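PDB 6V2T: dTDP-4-amino-4,6-dideoxyglucose formyltransferase from Shewanella sp. FDAARGOS_354, which probably transfers a formyl group from a folate cofactor to the sugar amino group of dTDP-4-amino-4,6-dideoxyglucose, a sugar nucleotide linked to O-antigen synthesis. Local coordinates for residues Q131-G142 and D169-V178. Sequence-based numbering, arbitrary orientation.
Sequences QVFSIINKKPVG and DTSLNVYERV. With NA (sodium ion), chain J; 0FX (dTDP-4-amino-4,6-dideoxyglucose), chain G; EDO (1,2-ethanediol), chain I.
Gln131 reaches along helix 171-178, past Val174 and Ser171, to the bound sugar nucleotide. Gln131 CB rests on a methyl of the facing helix, 3.5 Å from Val174 CG1. CG is placed between the backbone N and the carbonyl carbon (chi1 82°) and packs over the backbone oxygen of Ser171. A second bend at chi2 carries the amide on past Ser171 toward the ligand. There Gln131 NE2 spends one N-H on Ser171 OG, 2.9 Å away, in the amide plane and nearly straight at 170°. The other N-H goes to the deoxyribose 3'-hydroxyl, Gln131 NE2 to O3 of the nucleotide at 3.0 Å. OE1 comes to the edge of the Tyr175 ring, with amide and ring planes 51° apart. That ring has the deoxyribose C4 over one face, and its hydroxyl reaches a phosphate oxygen, Tyr175 OH to O4P at 3.0 Å.

Farther from the ligand the contact turns apolar. Ile135 CD1 wedges against the first turn of the helix, 3.4 Å from Ser171 N, while also touching Val174 CG2. Val141 CG1 meets the other branch of Val174, CG1, at 3.7 Å, and Val178 CG1 closes on Gly142 O, in strand 141-147. Thr170 caps this same helix in a capping box with Asn173, whose OD1 also binds the sodium ion together with Trp168 O and Ala263 O.

Ser171 OG is hydrogen-bonded to His241 ND1 as well, so the serine links two residues of the sugar-nucleotide pocket. With both N-H groups of NE2 engaged, the amide's orientation is set, and the two helices together present a glutamine to the deoxyribose and a tyrosine to the diphosphate.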
ATOM      1  N   GLN B 131      -9.590  12.830  10.534  1.00 25.81           N
ATOM      2  CA  GLN B 131      -9.871  12.232   9.215  1.00 25.60           C
ATOM      3  C   GLN B 131      -9.939  10.702   9.318  1.00 27.56           C
ATOM      4  O   GLN B 131     -10.694  10.153   8.575  1.00 24.87           O
ATOM      5  CB  GLN B 131      -8.871  12.746   8.173  1.00 27.56           C
ATOM      6  CG  GLN B 131      -7.548  12.001   8.200  1.00 26.24           C
ATOM      7  CD  GLN B 131      -6.643  12.404   9.345  1.00 27.39           C
ATOM      8  OE1 GLN B 131      -6.860  13.394  10.022  1.00 26.13           O
ATOM      9  NE2 GLN B 131      -5.582  11.638   9.526  1.00 25.62           N
ATOM     10  N   VAL B 132      -9.261  10.041  10.266  1.00 26.21           N
ATOM     11  CA  VAL B 132      -9.355   8.570  10.431  1.00 28.45           C
ATOM     12  C   VAL B 132     -10.809   8.227  10.793  1.00 26.58           C
ATOM     13  O   VAL B 132     -11.407   7.383  10.122  1.00 29.00           O
ATOM     14  CB  VAL B 132      -8.386   8.033  11.503  1.00 24.85           C
ATOM     15  CG1 VAL B 132      -8.632   6.569  11.761  1.00 29.27           C
ATOM     16  CG2 VAL B 132      -6.936   8.285  11.118  1.00 25.95           C
ATOM     17  N   PHE B 133     -11.305   8.838  11.841  1.00 24.82           N
ATOM     18  CA  PHE B 133     -12.715   8.704  12.321  1.00 27.39           C
ATOM     19  C   PHE B 133     -13.682   9.173  11.224  1.00 26.34           C
ATOM     20  O   PHE B 133     -14.617   8.461  10.955  1.00 28.83           O
ATOM     21  CB  PHE B 133     -12.877   9.414  13.658  1.00 25.87           C
ATOM     22  CG  PHE B 133     -12.039   8.765  14.728  1.00 26.59           C
ATOM     23  CD1 PHE B 133     -12.491   7.621  15.375  1.00 27.48           C
ATOM     24  CD2 PHE B 133     -10.783   9.259  15.044  1.00 27.89           C
ATOM     25  CE1 PHE B 133     -11.695   7.002  16.330  1.00 26.76           C
ATOM     26  CE2 PHE B 133      -9.975   8.601  15.964  1.00 26.51           C
ATOM     27  CZ  PHE B 133     -10.455   7.507  16.629  1.00 26.30           C
ATOM     28  N   SER B 134     -13.432  10.276  10.539  1.00 28.33           N
ATOM     29  CA  SER B 134     -14.394  10.740   9.512  1.00 27.34           C
ATOM     30  C   SER B 134     -14.519   9.694   8.393  1.00 34.19           C
ATOM     31  O   SER B 134     -15.638   9.558   7.844  1.00 29.24           O
ATOM     32  CB  SER B 134     -14.062  12.109   8.954  1.00 26.36           C
ATOM     33  OG  SER B 134     -14.405  13.111   9.895  1.00 27.03           O
ATOM     34  N   ILE B 135     -13.419   9.044   7.982  1.00 28.36           N
ATOM     35  CA  ILE B 135     -13.462   8.141   6.799  1.00 28.72           C
ATOM     36  C   ILE B 135     -14.463   7.037   7.126  1.00 27.98           C
ATOM     37  O   ILE B 135     -15.186   6.600   6.231  1.00 30.27           O
ATOM     38  CB  ILE B 135     -12.064   7.588   6.436  1.00 25.99           C
ATOM     39  CG1 ILE B 135     -11.288   8.614   5.609  1.00 26.50           C
ATOM     40  CG2 ILE B 135     -12.159   6.229   5.741  1.00 25.81           C
ATOM     41  CD1 ILE B 135      -9.747   8.395   5.540  1.00 26.98           C
ATOM     42  N   ILE B 136     -14.449   6.604   8.372  1.00 26.50           N
ATOM     43  CA  ILE B 136     -15.305   5.526   8.902  1.00 28.84           C
ATOM     44  C   ILE B 136     -16.712   6.045   9.209  1.00 32.31           C
ATOM     45  O   ILE B 136     -17.659   5.373   8.764  1.00 33.72           O
ATOM     46  CB  ILE B 136     -14.670   4.908  10.138  1.00 29.73           C
ATOM     47  CG1 ILE B 136     -13.332   4.236   9.798  1.00 32.10           C
ATOM     48  CG2 ILE B 136     -15.630   3.925  10.779  1.00 35.35           C
ATOM     49  CD1 ILE B 136     -12.489   3.982  11.014  1.00 32.17           C
ATOM     50  N   ASN B 137     -16.859   7.147   9.965  1.00 32.67           N
ATOM     51  CA  ASN B 137     -18.207   7.510  10.509  1.00 31.88           C
ATOM     52  C   ASN B 137     -18.892   8.572   9.635  1.00 30.30           C
ATOM     53  O   ASN B 137     -19.962   8.994  10.010  1.00 32.96           O
ATOM     54  CB  ASN B 137     -18.159   7.903  11.980  1.00 29.56           C
ATOM     55  CG  ASN B 137     -17.377   9.164  12.288  1.00 28.31           C
ATOM     56  OD1 ASN B 137     -17.238  10.096  11.471  1.00 27.20           O
ATOM     57  ND2 ASN B 137     -16.905   9.212  13.519  1.00 24.40           N
ATOM     58  N   LYS B 138     -18.247   9.052   8.570  1.00 28.94           N
ATOM     59  CA  LYS B 138     -18.830   9.923   7.521  1.00 30.51           C
ATOM     60  C   LYS B 138     -19.186  11.305   8.063  1.00 33.63           C
ATOM     61  O   LYS B 138     -19.709  12.106   7.258  1.00 34.79           O
ATOM     62  CB  LYS B 138     -20.067   9.243   6.914  1.00 33.25           C
ATOM     63  CG  LYS B 138     -19.853   7.801   6.476  1.00 37.10           C
ATOM     64  CD  LYS B 138     -18.631   7.590   5.562  1.00 36.02           C
ATOM     65  CE  LYS B 138     -18.307   6.123   5.297  1.00 37.16           C
ATOM     66  NZ  LYS B 138     -17.159   6.005   4.371  1.00 36.01           N
ATOM     67  N   LYS B 139     -18.832  11.624   9.313  1.00 29.68           N
ATOM     68  CA  LYS B 139     -18.873  13.011   9.812  1.00 29.48           C
ATOM     69  C   LYS B 139     -17.935  13.895   8.985  1.00 32.61           C
ATOM     70  O   LYS B 139     -16.932  13.437   8.435  1.00 33.48           O
ATOM     71  CB  LYS B 139     -18.562  13.022  11.306  1.00 31.56           C
ATOM     72  CG  LYS B 139     -19.617  12.367  12.195  1.00 31.01           C
ATOM     73  CD  LYS B 139     -19.223  12.397  13.633  1.00 31.14           C
ATOM     74  CE  LYS B 139     -20.068  11.570  14.564  1.00 34.17           C
ATOM     75  NZ  LYS B 139     -21.478  12.009  14.522  1.00 37.92           N
ATOM     76  N   PRO B 140     -18.222  15.205   8.866  1.00 31.37           N
ATOM     77  CA  PRO B 140     -17.340  16.117   8.152  1.00 33.08           C
ATOM     78  C   PRO B 140     -15.928  16.227   8.754  1.00 30.04           C
ATOM     79  O   PRO B 140     -15.741  16.050   9.931  1.00 28.48           O
ATOM     80  CB  PRO B 140     -18.004  17.500   8.284  1.00 33.86           C
ATOM     81  CG  PRO B 140     -19.420  17.235   8.734  1.00 34.11           C
ATOM     82  CD  PRO B 140     -19.413  15.883   9.412  1.00 32.23           C
ATOM     83  N   VAL B 141     -14.995  16.671   7.933  1.00 28.75           N
ATOM     84  CA  VAL B 141     -13.606  16.974   8.385  1.00 28.28           C
ATOM     85  C   VAL B 141     -13.168  18.231   7.644  1.00 29.71           C
ATOM     86  O   VAL B 141     -13.838  18.629   6.660  1.00 31.02           O
ATOM     87  CB  VAL B 141     -12.668  15.780   8.123  1.00 28.73           C
ATOM     88  CG1 VAL B 141     -12.238  15.708   6.675  1.00 27.18           C
ATOM     89  CG2 VAL B 141     -11.449  15.767   9.047  1.00 28.47           C
ATOM     90  N   GLY B 142     -12.118  18.860   8.158  1.00 27.53           N
ATOM     91  CA  GLY B 142     -11.536  20.075   7.591  1.00 28.34           C
ATOM     92  C   GLY B 142     -10.583  20.657   8.604  1.00 27.83           C
ATOM     93  O   GLY B 142     -10.009  19.879   9.362  1.00 25.14           O
ATOM     94  N   ASP B 169     -10.036   7.659  -0.769  1.00 30.31           N
ATOM     95  CA  ASP B 169      -9.085   8.358   0.128  1.00 28.17           C
ATOM     96  C   ASP B 169      -8.620   7.392   1.216  1.00 28.99           C
ATOM     97  O   ASP B 169      -9.494   6.722   1.860  1.00 28.04           O
ATOM     98  CB  ASP B 169      -9.728   9.578   0.790  1.00 26.74           C
ATOM     99  CG  ASP B 169      -9.726  10.842  -0.044  1.00 29.41           C
ATOM    100  OD1 ASP B 169      -8.900  10.950  -0.968  1.00 31.05           O
ATOM    101  OD2 ASP B 169     -10.510  11.744   0.298  1.00 31.33           O
ATOM    102  N   THR B 170      -7.317   7.414   1.505  1.00 27.15           N
ATOM    103  CA  THR B 170      -6.750   6.952   2.793  1.00 28.20           C
ATOM    104  C   THR B 170      -6.719   8.118   3.770  1.00 26.75           C
ATOM    105  O   THR B 170      -6.955   9.284   3.374  1.00 26.90           O
ATOM    106  CB  THR B 170      -5.331   6.401   2.606  1.00 26.51           C
ATOM    107  OG1 THR B 170      -4.532   7.483   2.121  1.00 27.72           O
ATOM    108  CG2 THR B 170      -5.312   5.250   1.630  1.00 30.02           C
ATOM    109  N   SER B 171      -6.390   7.823   5.010  1.00 25.58           N
ATOM    110  CA  SER B 171      -6.020   8.838   6.007  1.00 26.39           C
ATOM    111  C   SER B 171      -5.007   9.821   5.416  1.00 27.14           C
ATOM    112  O   SER B 171      -5.177  11.028   5.638  1.00 25.92           O
ATOM    113  CB  SER B 171      -5.495   8.205   7.245  1.00 27.17           C
ATOM    114  OG  SER B 171      -4.980   9.191   8.097  1.00 26.99           O
ATOM    115  N   LEU B 172      -3.993   9.347   4.697  1.00 28.31           N
ATOM    116  CA  LEU B 172      -2.913  10.251   4.221  1.00 28.76           C
ATOM    117  C   LEU B 172      -3.516  11.224   3.194  1.00 29.57           C
ATOM    118  O   LEU B 172      -3.233  12.412   3.268  1.00 32.48           O
ATOM    119  CB  LEU B 172      -1.778   9.412   3.624  1.00 32.89           C
ATOM    120  CG  LEU B 172      -0.642  10.211   2.983  1.00 32.43           C
ATOM    121  CD1 LEU B 172       0.027  11.105   3.999  1.00 33.41           C
ATOM    122  CD2 LEU B 172       0.367   9.282   2.313  1.00 34.14           C
ATOM    123  N   ASN B 173      -4.302  10.717   2.264  1.00 27.72           N
ATOM    124  CA  ASN B 173      -4.976  11.544   1.241  1.00 32.40           C
ATOM    125  C   ASN B 173      -5.792  12.653   1.937  1.00 31.23           C
ATOM    126  O   ASN B 173      -5.625  13.822   1.576  1.00 29.64           O
ATOM    127  CB  ASN B 173      -5.875  10.717   0.315  1.00 32.26           C
ATOM    128  CG  ASN B 173      -5.159   9.628  -0.449  1.00 34.09           C
ATOM    129  OD1 ASN B 173      -5.735   8.563  -0.631  1.00 31.58           O
ATOM    130  ND2 ASN B 173      -3.944   9.889  -0.911  1.00 33.45           N
ATOM    131  N   VAL B 174      -6.664  12.324   2.901  1.00 27.99           N
ATOM    132  CA  VAL B 174      -7.505  13.364   3.551  1.00 30.22           C
ATOM    133  C   VAL B 174      -6.599  14.329   4.332  1.00 27.95           C
ATOM    134  O   VAL B 174      -6.846  15.528   4.291  1.00 28.53           O
ATOM    135  CB  VAL B 174      -8.603  12.769   4.460  1.00 28.74           C
ATOM    136  CG1 VAL B 174      -9.497  13.884   4.968  1.00 30.63           C
ATOM    137  CG2 VAL B 174      -9.427  11.721   3.730  1.00 27.89           C
ATOM    138  N   TYR B 175      -5.614  13.816   5.073  1.00 28.47           N
ATOM    139  CA  TYR B 175      -4.748  14.648   5.925  1.00 29.60           C
ATOM    140  C   TYR B 175      -4.054  15.712   5.064  1.00 28.81           C
ATOM    141  O   TYR B 175      -4.029  16.890   5.478  1.00 28.76           O
ATOM    142  CB  TYR B 175      -3.699  13.802   6.629  1.00 28.69           C
ATOM    143  CG  TYR B 175      -2.847  14.585   7.579  1.00 28.80           C
ATOM    144  CD1 TYR B 175      -3.368  15.046   8.779  1.00 31.55           C
ATOM    145  CD2 TYR B 175      -1.519  14.854   7.292  1.00 31.28           C
ATOM    146  CE1 TYR B 175      -2.582  15.730   9.684  1.00 32.63           C
ATOM    147  CE2 TYR B 175      -0.715  15.513   8.200  1.00 33.17           C
ATOM    148  CZ  TYR B 175      -1.249  15.958   9.395  1.00 33.17           C
ATOM    149  OH  TYR B 175      -0.458  16.622  10.274  1.00 32.07           O
ATOM    150  N   GLU B 176      -3.541  15.320   3.901  1.00 29.23           N
ATOM    151  CA  GLU B 176      -2.821  16.281   3.040  1.00 30.73           C
ATOM    152  C   GLU B 176      -3.791  17.369   2.562  1.00 29.86           C
ATOM    153  O   GLU B 176      -3.363  18.500   2.459  1.00 30.51           O
ATOM    154  CB  GLU B 176      -2.137  15.548   1.882  1.00 34.99           C
ATOM    155  CG  GLU B 176      -0.910  14.783   2.326  1.00 33.76           C
ATOM    156  CD  GLU B 176      -0.169  13.974   1.262  1.00 37.28           C
ATOM    157  OE1 GLU B 176      -0.723  13.692   0.176  1.00 36.37           O
ATOM    158  OE2 GLU B 176       0.939  13.570   1.563  1.00 42.53           O
ATOM    159  N   ARG B 177      -5.034  17.015   2.245  1.00 29.60           N
ATOM    160  CA  ARG B 177      -6.052  17.975   1.768  1.00 31.68           C
ATOM    161  C   ARG B 177      -6.396  18.923   2.931  1.00 31.08           C
ATOM    162  O   ARG B 177      -6.496  20.128   2.714  1.00 30.67           O
ATOM    163  CB  ARG B 177      -7.223  17.177   1.208  1.00 32.73           C
ATOM    164  CG  ARG B 177      -8.268  17.994   0.471  1.00 35.86           C
ATOM    165  CD  ARG B 177      -9.398  17.152  -0.085  1.00 34.59           C
ATOM    166  NE  ARG B 177      -8.901  16.048  -0.881  1.00 32.63           N
ATOM    167  CZ  ARG B 177      -9.150  14.747  -0.707  1.00 31.85           C
ATOM    168  NH1 ARG B 177      -9.942  14.292   0.247  1.00 29.17           N
ATOM    169  NH2 ARG B 177      -8.556  13.881  -1.496  1.00 35.16           N
ATOM    170  N   VAL B 178      -6.471  18.408   4.153  1.00 30.25           N
ATOM    171  CA  VAL B 178      -6.701  19.226   5.373  1.00 28.92           C
ATOM    172  C   VAL B 178      -5.525  20.183   5.551  1.00 29.60           C
ATOM    173  O   VAL B 178      -5.792  21.400   5.739  1.00 27.76           O
ATOM    174  CB  VAL B 178      -6.941  18.351   6.616  1.00 28.67           C
ATOM    175  CG1 VAL B 178      -6.911  19.160   7.896  1.00 30.71           C
ATOM    176  CG2 VAL B 178      -8.250  17.603   6.482  1.00 28.26           C
TER
HETATM  177 NA    NA J 304      -6.261   6.943  -2.383  1.00 36.08          NA
HETATM  178  O4P 0FX G 301      -1.397  16.263  13.073  1.00 33.87           O
HETATM  179  P2  0FX G 301      -0.047  16.224  13.793  1.00 62.66           P
HETATM  180  O3P 0FX G 301       0.679  17.530  13.734  1.00 58.71           O
HETATM  181  O1G 0FX G 301      -0.480  15.979  15.282  1.00 58.63           O
HETATM  182  C1G 0FX G 301      -0.026  16.893  16.277  1.00 61.00           C
HETATM  183  C2G 0FX G 301       0.434  16.021  17.429  1.00 60.88           C
HETATM  184  O2G 0FX G 301       1.510  15.126  17.092  1.00 53.31           O
HETATM  185  C3G 0FX G 301      -0.769  15.199  17.859  1.00 61.34           C
HETATM  186  O3G 0FX G 301      -0.365  14.457  19.019  1.00 54.85           O
HETATM  187  C4G 0FX G 301      -2.001  16.088  18.121  1.00 54.90           C
HETATM  188  N4A 0FX G 301      -3.184  15.235  18.263  1.00 57.78           N
HETATM  189  C5G 0FX G 301      -2.314  17.097  17.022  1.00 54.86           C
HETATM  190  C6G 0FX G 301      -3.406  18.086  17.479  1.00 52.99           C
HETATM  191  O5G 0FX G 301      -1.104  17.775  16.671  1.00 61.19           O
HETATM  192  OPP 0FX G 301       1.226  15.207  13.315  1.00 38.73           O
HETATM  193  P   0FX G 301       0.999  13.706  13.704  1.00 38.19           P
HETATM  194  O1P 0FX G 301       0.871  13.351  15.110  1.00 34.96           O
HETATM  195  O2P 0FX G 301       2.216  12.960  13.228  1.00 54.66           O
HETATM  196  O5  0FX G 301      -0.130  13.001  12.856  1.00 38.90           O
HETATM  197  C5  0FX G 301      -0.317  13.308  11.499  1.00 30.86           C
HETATM  198  C4  0FX G 301      -1.104  12.144  10.884  1.00 31.65           C
HETATM  199  O4  0FX G 301      -0.323  10.949  10.820  1.00 29.80           O
HETATM  200  C3  0FX G 301      -2.332  11.705  11.700  1.00 30.30           C
HETATM  201  O3  0FX G 301      -3.454  12.550  11.486  1.00 31.02           O
HETATM  202  C2  0FX G 301      -2.560  10.229  11.290  1.00 28.75           C
HETATM  203  C1  0FX G 301      -1.102   9.809  10.955  1.00 31.90           C
HETATM  204  N11 0FX G 301      -0.564   8.994  12.036  1.00 31.93           N
HETATM  205  C61 0FX G 301       0.255   9.499  12.984  1.00 36.01           C
HETATM  206  C51 0FX G 301       0.751   8.653  13.975  1.00 36.88           C
HETATM  207  C5A 0FX G 301       1.667   9.209  15.060  1.00 38.83           C
HETATM  208  C21 0FX G 301      -0.899   7.697  12.029  1.00 31.10           C
HETATM  209  O21 0FX G 301      -1.728   7.236  11.059  1.00 32.29           O
HETATM  210  N31 0FX G 301      -0.452   6.845  12.983  1.00 32.12           N
HETATM  211  C41 0FX G 301       0.375   7.305  13.958  1.00 36.60           C
HETATM  212  O41 0FX G 301       0.773   6.440  14.938  1.00 34.61           O
HETATM  213  C1  EDO I 303     -16.228   8.714   1.501  1.00 39.50           C
HETATM  214  O1  EDO I 303     -15.584   8.149   2.641  1.00 32.30           O
HETATM  215  C2  EDO I 303     -17.684   8.686   1.732  1.00 39.35           C
HETATM  216  O2  EDO I 303     -18.097   7.384   2.162  1.00 39.98           O
HETATM  217  O   HOH W   1      -5.788   8.634  -3.793  1.00 33.38           O
HETATM  218  O   HOH W   2      -4.359   5.556  -1.732  1.00 31.78           O